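Local structure of geranyl diphosphate synthase small subunit (Antirrhinum majus, 3QKC) at residues C176-A185 with G209-L218; L40-S50 with V74-T83. The protein probably acts as the non-catalytic partner of a geranyl diphosphate synthase, the prenyltransferase that makes the C10 precursor of monoterpenes. All blocks are in the same frame, centred on the assembly; numbering follows the deposited sequence.

Along the chain the two contacts come in series: interaction 2 joins the turn between helices 34-43 and 48-59 to helix 68-85, and interaction 1 later pairs helix 169-195 with helix 199-219. Their centres lie about 14 Å apart, about 9 Å (interaction 1) and about 7 Å (interaction 2) from the centre of the chain. They nevertheless meet directly: His184 NE2 lies 2.7 Å from Ser48 OG, a probable hydrogen bond, and Leu183 packs against His78. Helix 169-195 thus touches both contacts, so that early and late helices of the all-helical isoprenoid synthase fold meet here. Both contacts are formed within one subunit, without atoms of the other chain.

Interaction 1: residues C176-A185 with G209-L218; sequences CKKKEGTLHA and GLYVGTVQGL
His184 lies across Gly209 and Gly213 of the facing helix. His184 CB sits 3.0 Å from Gly209 O. With CG anti to the carbonyl carbon (chi1 -74°), the imidazole turns over Gly213, and Gly213 CA lies 3.4 Å from His184 CG. That CA stands over one face of the ring, 25° off its normal and displaced toward the rim, a CH-pi contact. Further out, CD2 passes Val212 CG2 and CE1 passes Gln216 CB; the side chain is a knob among Gly209, Val212, Gly213 and Gln216. His184 ND1 turns back to its own helix and donates to Glu180 O at 2.8 Å; the same oxygen takes His184 N from the opposite face of its carbonyl plane. The tip, NE2, is hydrogen-bonded to Ser48 of helix 48-59. With ND1 and NE2 both engaged, rotation of the ring is restrained.

Gly209, Gly213 and Gly217 recur every fourth residue, a tandem GxxxG pattern in this helix pair of the isoprenoid synthase fold; Gly181 faces the middle one, Gly213, while Gly209 lies against Ala185 and Gly217 against Cys176. The axes approach to 6.6 Å and cross at 135°, while Gly181 CA and Gly213 CA are 3.8 Å apart, evidence of backbone-to-backbone packing. Leu210 CA-H points almost straight at Gly181 O, a further close backbone contact. Gly181 N reaches Cys176 O instead of Lys177 O, giving this helix a wider pi-type turn. On the other flank, Leu210 is the reciprocal knob, Leu210 CD1 3.6 Å from Gly181 C among Lys177, Gly181, Thr182 and Ala185. Cys176 SG lies 3.3 Å from Gly217 C, with Leu218 CD2 beyond it, and the bent chain of Glu180 lays Glu180 CD 3.5 Å from Gly217 CA.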
loop_
_atom_site.group_PDB
_atom_site.type_symbol
_atom_site.label_atom_id
_atom_site.label_comp_id
_atom_site.label_asym_id
_atom_site.label_seq_id
_atom_site.Cartn_x
_atom_site.Cartn_y
_atom_site.Cartn_z
ATOM N N CYS A 176 18.220 -11.097 3.060
ATOM C CA CYS A 176 17.998 -11.516 1.672
ATOM C C CYS A 176 16.711 -12.306 1.491
ATOM O O CYS A 176 15.968 -12.105 0.525
ATOM C CB CYS A 176 19.178 -12.326 1.154
ATOM S SG CYS A 176 20.646 -11.327 0.859
ATOM N N LYS A 177 16.457 -13.198 2.439
ATOM C CA LYS A 177 15.229 -13.947 2.509
ATOM C C LYS A 177 14.011 -13.043 2.666
ATOM O O LYS A 177 12.963 -13.301 2.078
ATOM C CB LYS A 177 15.302 -14.942 3.676
ATOM C CG LYS A 177 14.123 -15.890 3.753
ATOM C CD LYS A 177 14.257 -16.877 4.913
ATOM C CE LYS A 177 12.903 -17.102 5.592
ATOM N NZ LYS A 177 13.023 -18.086 6.734
ATOM N N LYS A 178 14.135 -11.993 3.467
ATOM C CA LYS A 178 12.983 -11.139 3.729
ATOM C C LYS A 178 12.715 -10.143 2.595
ATOM O O LYS A 178 11.574 -9.761 2.361
ATOM C CB LYS A 178 13.108 -10.425 5.083
ATOM C CG LYS A 178 12.180 -11.011 6.194
ATOM C CD LYS A 178 12.302 -12.546 6.332
ATOM C CE LYS A 178 11.116 -13.178 7.115
ATOM N NZ LYS A 178 9.857 -13.344 6.292
ATOM N N LYS A 179 13.760 -9.740 1.895
ATOM C CA LYS A 179 13.606 -8.770 0.815
ATOM C C LYS A 179 13.480 -9.486 -0.525
ATOM O O LYS A 179 12.370 -9.729 -0.987
ATOM C CB LYS A 179 14.749 -7.755 0.846
ATOM C CG LYS A 179 14.794 -6.957 2.145
ATOM C CD LYS A 179 16.014 -6.043 2.198
ATOM C CE LYS A 179 15.994 -5.006 1.101
ATOM N NZ LYS A 179 17.311 -4.294 0.979
ATOM N N GLU A 180 14.594 -9.880 -1.128
ATOM C CA GLU A 180 14.537 -10.555 -2.431
ATOM C C GLU A 180 13.799 -11.884 -2.344
ATOM O O GLU A 180 13.089 -12.265 -3.268
ATOM C CB GLU A 180 15.936 -10.740 -3.031
ATOM C CG GLU A 180 16.650 -9.429 -3.447
ATOM C CD GLU A 180 17.413 -8.749 -2.296
ATOM O OE1 GLU A 180 17.233 -9.146 -1.119
ATOM O OE2 GLU A 180 18.201 -7.806 -2.571
ATOM N N GLY A 181 13.945 -12.579 -1.213
ATOM C CA GLY A 181 13.261 -13.844 -1.010
ATOM C C GLY A 181 11.750 -13.711 -1.046
ATOM O O GLY A 181 11.066 -14.411 -1.802
ATOM N N THR A 182 11.216 -12.814 -0.221
ATOM C CA THR A 182 9.763 -12.670 -0.119
ATOM C C THR A 182 9.189 -12.107 -1.411
ATOM O O THR A 182 8.094 -12.503 -1.824
ATOM C CB THR A 182 9.352 -11.826 1.115
ATOM O OG1 THR A 182 9.976 -12.379 2.285
ATOM C CG2 THR A 182 7.842 -11.862 1.321
ATOM N N LEU A 183 9.934 -11.225 -2.071
ATOM C CA LEU A 183 9.466 -10.685 -3.360
ATOM C C LEU A 183 9.273 -11.781 -4.408
ATOM O O LEU A 183 8.238 -11.821 -5.067
ATOM C CB LEU A 183 10.372 -9.568 -3.864
ATOM C CG LEU A 183 9.811 -8.417 -4.710
ATOM C CD1 LEU A 183 8.452 -7.941 -4.277
ATOM C CD2 LEU A 183 10.796 -7.266 -4.657
ATOM N N HIS A 184 10.230 -12.701 -4.533
ATOM C CA HIS A 184 10.072 -13.809 -5.486
ATOM C C HIS A 184 8.942 -14.788 -5.074
ATOM O O HIS A 184 8.154 -15.240 -5.917
ATOM C CB HIS A 184 11.397 -14.544 -5.667
ATOM C CG HIS A 184 12.402 -13.796 -6.492
ATOM N ND1 HIS A 184 13.019 -12.641 -6.059
ATOM C CD2 HIS A 184 12.912 -14.058 -7.724
ATOM C CE1 HIS A 184 13.860 -12.223 -6.991
ATOM N NE2 HIS A 184 13.822 -13.070 -8.004
ATOM N N ALA A 185 8.878 -15.096 -3.776
ATOM C CA ALA A 185 7.843 -15.966 -3.231
ATOM C C ALA A 185 6.448 -15.450 -3.610
ATOM O O ALA A 185 5.622 -16.193 -4.137
ATOM C CB ALA A 185 7.996 -16.078 -1.709
ATOM N N GLY A 209 9.893 -19.642 -5.054
ATOM C CA GLY A 209 10.232 -18.227 -5.164
ATOM C C GLY A 209 11.134 -17.776 -4.046
ATOM O O GLY A 209 12.130 -17.105 -4.281
ATOM N N LEU A 210 10.798 -18.174 -2.820
ATOM C CA LEU A 210 11.628 -17.851 -1.661
ATOM C C LEU A 210 13.081 -18.261 -1.846
ATOM O O LEU A 210 13.986 -17.475 -1.539
ATOM C CB LEU A 210 11.070 -18.463 -0.379
ATOM C CG LEU A 210 11.600 -17.950 0.971
ATOM C CD1 LEU A 210 11.336 -16.457 1.177
ATOM C CD2 LEU A 210 10.979 -18.754 2.122
ATOM N N TYR A 211 13.303 -19.481 -2.341
ATOM C CA TYR A 211 14.653 -20.011 -2.475
ATOM C C TYR A 211 15.454 -19.246 -3.534
ATOM O O TYR A 211 16.548 -18.777 -3.253
ATOM C CB TYR A 211 14.656 -21.525 -2.761
ATOM C CG TYR A 211 13.905 -22.381 -1.752
ATOM C CD1 TYR A 211 13.122 -23.454 -2.179
ATOM C CD2 TYR A 211 13.974 -22.121 -0.377
ATOM C CE1 TYR A 211 12.423 -24.256 -1.266
ATOM C CE2 TYR A 211 13.273 -22.901 0.545
ATOM C CZ TYR A 211 12.507 -23.972 0.092
ATOM O OH TYR A 211 11.822 -24.760 0.976
ATOM N N VAL A 212 14.902 -19.111 -4.737
ATOM C CA VAL A 212 15.577 -18.341 -5.791
ATOM C C VAL A 212 15.717 -16.844 -5.483
ATOM O O VAL A 212 16.703 -16.225 -5.884
ATOM C CB VAL A 212 14.951 -18.564 -7.193
ATOM C CG1 VAL A 212 15.192 -20.015 -7.646
ATOM C CG2 VAL A 212 13.464 -18.216 -7.218
ATOM N N GLY A 213 14.750 -16.274 -4.760
ATOM C CA GLY A 213 14.831 -14.881 -4.340
ATOM C C GLY A 213 15.910 -14.655 -3.309
ATOM O O GLY A 213 16.668 -13.671 -3.382
ATOM N N THR A 214 15.998 -15.574 -2.339
ATOM C CA THR A 214 17.101 -15.552 -1.388
ATOM C C THR A 214 18.457 -15.658 -2.111
ATOM O O THR A 214 19.391 -14.910 -1.801
ATOM C CB THR A 214 16.959 -16.648 -0.318
ATOM O OG1 THR A 214 15.707 -16.487 0.367
ATOM C CG2 THR A 214 18.109 -16.576 0.689
ATOM N N VAL A 215 18.563 -16.570 -3.074
ATOM C CA VAL A 215 19.785 -16.668 -3.896
ATOM C C VAL A 215 20.084 -15.348 -4.631
ATOM O O VAL A 215 21.201 -14.856 -4.584
ATOM C CB VAL A 215 19.735 -17.866 -4.868
ATOM C CG1 VAL A 215 20.842 -17.770 -5.946
ATOM C CG2 VAL A 215 19.839 -19.176 -4.085
ATOM N N GLN A 216 19.065 -14.759 -5.253
ATOM C CA GLN A 216 19.220 -13.480 -5.953
ATOM C C GLN A 216 19.687 -12.376 -4.991
ATOM O O GLN A 216 20.601 -11.593 -5.311
ATOM C CB GLN A 216 17.911 -13.104 -6.657
ATOM C CG GLN A 216 18.092 -12.432 -8.021
ATOM C CD GLN A 216 18.492 -13.402 -9.145
ATOM O OE1 GLN A 216 19.205 -14.391 -8.931
ATOM N NE2 GLN A 216 18.025 -13.109 -10.353
ATOM N N GLY A 217 19.091 -12.338 -3.802
ATOM C CA GLY A 217 19.574 -11.482 -2.729
ATOM C C GLY A 217 21.036 -11.678 -2.384
ATOM O O GLY A 217 21.795 -10.705 -2.320
ATOM N N LEU A 218 21.430 -12.929 -2.151
ATOM C CA LEU A 218 22.797 -13.261 -1.743
ATOM C C LEU A 218 23.854 -12.877 -2.778
ATOM O O LEU A 218 24.931 -12.373 -2.424
ATOM C CB LEU A 218 22.921 -14.749 -1.409
ATOM C CG LEU A 218 22.321 -15.239 -0.086
ATOM C CD1 LEU A 218 22.348 -16.760 -0.017
ATOM C CD2 LEU A 218 23.032 -14.624 1.116
#

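Interaction 2: residues L40-S50 with V74-T83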
loop_
_atom_site.group_PDB
_atom_site.type_symbol
_atom_site.label_atom_id
_atom_site.label_comp_id
_atom_site.label_asym_id
_atom_site.label_seq_id
_atom_site.Cartn_x
_atom_site.Cartn_y
_atom_site.Cartn_z
ATOM N N LEU A 40 10.791 7.122 -11.761
ATOM C CA LEU A 40 11.403 6.158 -10.826
ATOM C C LEU A 40 11.116 4.716 -11.210
ATOM O O LEU A 40 11.990 3.869 -11.115
ATOM C CB LEU A 40 10.989 6.453 -9.388
ATOM C CG LEU A 40 11.416 7.858 -8.962
ATOM C CD1 LEU A 40 11.127 8.087 -7.488
ATOM C CD2 LEU A 40 12.894 8.067 -9.258
ATOM N N THR A 41 9.910 4.467 -11.703
ATOM C CA THR A 41 9.470 3.139 -12.116
ATOM C C THR A 41 10.339 2.551 -13.232
ATOM O O THR A 41 10.777 1.398 -13.139
ATOM C CB THR A 41 7.977 3.171 -12.526
ATOM O OG1 THR A 41 7.206 3.681 -11.434
ATOM C CG2 THR A 41 7.447 1.790 -12.919
ATOM N N PHE A 42 10.596 3.340 -14.266
ATOM C CA PHE A 42 11.374 2.875 -15.421
ATOM C C PHE A 42 12.877 3.142 -15.353
ATOM O O PHE A 42 13.629 2.640 -16.189
ATOM C CB PHE A 42 10.778 3.423 -16.724
ATOM C CG PHE A 42 9.304 3.165 -16.844
ATOM C CD1 PHE A 42 8.385 4.133 -16.464
ATOM C CD2 PHE A 42 8.838 1.948 -17.296
ATOM C CE1 PHE A 42 7.014 3.881 -16.538
ATOM C CE2 PHE A 42 7.472 1.689 -17.374
ATOM C CZ PHE A 42 6.563 2.654 -16.997
ATOM N N ALA A 43 13.320 3.922 -14.370
ATOM C CA ALA A 43 14.766 4.077 -14.143
ATOM C C ALA A 43 15.292 3.000 -13.186
ATOM O O ALA A 43 16.492 2.732 -13.142
ATOM C CB ALA A 43 15.093 5.462 -13.592
ATOM N N ALA A 44 14.403 2.404 -12.402
ATOM C CA ALA A 44 14.836 1.473 -11.363
ATOM C C ALA A 44 15.370 0.166 -11.966
ATOM O O ALA A 44 14.863 -0.280 -12.991
ATOM C CB ALA A 44 13.698 1.188 -10.438
ATOM N N PRO A 45 16.386 -0.457 -11.324
ATOM C CA PRO A 45 16.779 -1.812 -11.755
ATOM C C PRO A 45 15.572 -2.749 -11.699
ATOM O O PRO A 45 14.700 -2.582 -10.847
ATOM C CB PRO A 45 17.830 -2.236 -10.720
ATOM C CG PRO A 45 18.332 -0.934 -10.117
ATOM C CD PRO A 45 17.150 -0.004 -10.147
ATOM N N ARG A 46 15.495 -3.688 -12.630
ATOM C CA ARG A 46 14.381 -4.629 -12.650
ATOM C C ARG A 46 14.631 -5.700 -11.580
ATOM O O ARG A 46 15.741 -5.809 -11.068
ATOM C CB ARG A 46 14.194 -5.228 -14.061
ATOM C CG ARG A 46 15.231 -6.264 -14.481
ATOM C CD ARG A 46 15.749 -5.983 -15.910
ATOM N NE ARG A 46 16.551 -7.050 -16.520
ATOM C CZ ARG A 46 17.638 -7.613 -15.990
ATOM N NH1 ARG A 46 18.067 -7.263 -14.776
ATOM N NH2 ARG A 46 18.279 -8.570 -16.667
ATOM N N THR A 47 13.594 -6.437 -11.203
ATOM C CA THR A 47 13.792 -7.621 -10.381
ATOM C C THR A 47 13.230 -8.809 -11.119
ATOM O O THR A 47 12.156 -8.708 -11.720
ATOM C CB THR A 47 13.137 -7.540 -8.987
ATOM O OG1 THR A 47 13.105 -8.858 -8.418
ATOM C CG2 THR A 47 11.689 -6.995 -9.068
ATOM N N SER A 48 13.960 -9.924 -11.063
ATOM C CA SER A 48 13.531 -11.181 -11.672
ATOM C C SER A 48 12.254 -11.763 -11.045
ATOM O O SER A 48 11.636 -12.661 -11.628
ATOM C CB SER A 48 14.659 -12.210 -11.613
ATOM O OG SER A 48 15.074 -12.427 -10.283
ATOM N N ALA A 49 11.877 -11.250 -9.867
ATOM C CA ALA A 49 10.603 -11.590 -9.197
ATOM C C ALA A 49 9.386 -11.279 -10.054
ATOM O O ALA A 49 8.419 -12.020 -10.029
ATOM C CB ALA A 49 10.485 -10.888 -7.818
ATOM N N SER A 50 9.446 -10.191 -10.817
ATOM C CA SER A 50 8.390 -9.837 -11.776
ATOM C C SER A 50 8.228 -10.836 -12.913
ATOM O O SER A 50 7.100 -11.197 -13.271
ATOM C CB SER A 50 8.623 -8.441 -12.356
ATOM O OG SER A 50 8.703 -7.504 -11.323
ATOM N N VAL A 74 4.325 -6.347 -8.597
ATOM C CA VAL A 74 5.550 -6.855 -7.963
ATOM C C VAL A 74 6.704 -5.892 -8.249
ATOM O O VAL A 74 7.456 -5.514 -7.336
ATOM C CB VAL A 74 5.879 -8.292 -8.421
ATOM C CG1 VAL A 74 7.302 -8.685 -8.009
ATOM C CG2 VAL A 74 4.849 -9.277 -7.866
ATOM N N HIS A 75 6.823 -5.489 -9.516
ATOM C CA HIS A 75 7.845 -4.556 -9.939
ATOM C C HIS A 75 7.728 -3.266 -9.154
ATOM O O HIS A 75 8.718 -2.766 -8.661
ATOM C CB HIS A 75 7.772 -4.274 -11.448
ATOM C CG HIS A 75 8.680 -3.167 -11.897
ATOM N ND1 HIS A 75 10.050 -3.308 -11.981
ATOM C CD2 HIS A 75 8.416 -1.892 -12.266
ATOM C CE1 HIS A 75 10.590 -2.175 -12.393
ATOM N NE2 HIS A 75 9.618 -1.299 -12.576
ATOM N N LEU A 76 6.512 -2.754 -9.011
ATOM C CA LEU A 76 6.255 -1.512 -8.263
ATOM C C LEU A 76 6.571 -1.606 -6.768
ATOM O O LEU A 76 7.124 -0.653 -6.190
ATOM C CB LEU A 76 4.810 -1.027 -8.487
ATOM C CG LEU A 76 4.514 -0.485 -9.916
ATOM C CD1 LEU A 76 3.020 -0.503 -10.196
ATOM C CD2 LEU A 76 5.070 0.929 -10.144
ATOM N N MET A 77 6.258 -2.740 -6.128
ATOM C CA MET A 77 6.617 -2.880 -4.707
ATOM C C MET A 77 8.115 -2.723 -4.594
ATOM O O MET A 77 8.607 -2.025 -3.708
ATOM C CB MET A 77 6.199 -4.229 -4.092
ATOM C CG MET A 77 4.701 -4.484 -3.991
ATOM S SD MET A 77 3.717 -3.214 -3.166
ATOM C CE MET A 77 3.071 -2.409 -4.653
ATOM N N HIS A 78 8.823 -3.399 -5.498
ATOM C CA HIS A 78 10.274 -3.357 -5.572
ATOM C C HIS A 78 10.797 -1.942 -5.786
ATOM O O HIS A 78 11.780 -1.542 -5.137
ATOM C CB HIS A 78 10.768 -4.297 -6.681
ATOM C CG HIS A 78 12.140 -3.975 -7.219
ATOM N ND1 HIS A 78 13.303 -4.315 -6.562
ATOM C CD2 HIS A 78 12.524 -3.421 -8.398
ATOM C CE1 HIS A 78 14.344 -3.945 -7.288
ATOM N NE2 HIS A 78 13.896 -3.409 -8.412
ATOM N N VAL A 79 10.166 -1.214 -6.713
ATOM C CA VAL A 79 10.504 0.185 -6.977
ATOM C C VAL A 79 10.261 1.030 -5.740
ATOM O O VAL A 79 11.094 1.886 -5.395
ATOM C CB VAL A 79 9.711 0.783 -8.186
ATOM C CG1 VAL A 79 9.815 2.323 -8.211
ATOM C CG2 VAL A 79 10.217 0.212 -9.494
ATOM N N ALA A 80 9.135 0.807 -5.066
ATOM C CA ALA A 80 8.876 1.568 -3.850
ATOM C C ALA A 80 9.957 1.322 -2.775
ATOM O O ALA A 80 10.498 2.280 -2.211
ATOM C CB ALA A 80 7.471 1.337 -3.317
ATOM N N ALA A 81 10.273 0.058 -2.519
ATOM C CA ALA A 81 11.367 -0.322 -1.605
ATOM C C ALA A 81 12.724 0.293 -2.010
ATOM O O ALA A 81 13.411 0.909 -1.180
ATOM C CB ALA A 81 11.483 -1.849 -1.552
ATOM N N TYR A 82 13.094 0.127 -3.287
ATOM C CA TYR A 82 14.358 0.641 -3.817
ATOM C C TYR A 82 14.478 2.152 -3.606
ATOM O O TYR A 82 15.495 2.641 -3.130
ATOM C CB TYR A 82 14.483 0.288 -5.310
ATOM C CG TYR A 82 15.782 0.697 -5.974
ATOM C CD1 TYR A 82 16.939 -0.083 -5.848
ATOM C CD2 TYR A 82 15.848 1.852 -6.742
ATOM C CE1 TYR A 82 18.127 0.286 -6.462
ATOM C CE2 TYR A 82 17.037 2.246 -7.353
ATOM C CZ TYR A 82 18.169 1.444 -7.213
ATOM O OH TYR A 82 19.332 1.824 -7.824
ATOM N N THR A 83 13.427 2.880 -3.973
ATOM C CA THR A 83 13.368 4.335 -3.804
ATOM C C THR A 83 13.559 4.745 -2.345
ATOM O O THR A 83 14.341 5.653 -2.033
ATOM C CB THR A 83 12.016 4.877 -4.267
ATOM O OG1 THR A 83 11.747 4.406 -5.592
ATOM C CG2 THR A 83 11.984 6.380 -4.228
HETATM O O HOH W 1 11.014 -5.795 -12.108
#
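His75 and His78 direct their imidazoles at two backbone carbonyls of the 40-50 segment. The His75 ring is turned so that Thr41 O lies near its plane, and His75 NE2 donates to that oxygen at 3.0 Å with an N-H...O angle of 154°. Val79 CG2 stands over one face of this ring, near the rim, and also packs 3.7 Å from Ala44 CB. At the other ring nitrogen, His75 ND1 is 2.7 Å from a water that accepts from Thr47 N and is also hydrogen-bonded to Ser50 OG; both nitrogens are thus held, and the ring's flip state is probably fixed.

One turn on, His78 extends with CG anti to the backbone N (chi1 158°), which brings His78 NE2 to Pro45 O at 2.7 Å. The oxygen is in the imidazole plane, but the donor stands 37° above the carbonyl plane, not on a lone pair. Thr47 slides past His78 in the opposite direction, laying Thr47 CG2 over one ring face, 3.8 Å from the His78 centroid. The same chi1 places Thr47 OG1 to accept from Ala49 N, the capping bond of Thr47 at the N-cap position of helix 48-59. In catalytic relatives the helix corresponding to 68-85 probably leads into the first aspartate-rich motif; the turn at 44-47 packs on this helix of the isoprenoid synthase fold, short of that end.

Tyr82 meets Pro45 at about a right angle: Pro45 CD stands over the phenol face, 3.7 Å from the Tyr82 centroid and offset toward the rim, a CH-pi contact. The Leu40 and Thr83 side chains also cross at about a right angle, with Leu40 CD1 3.8 Å from Thr83 CG2.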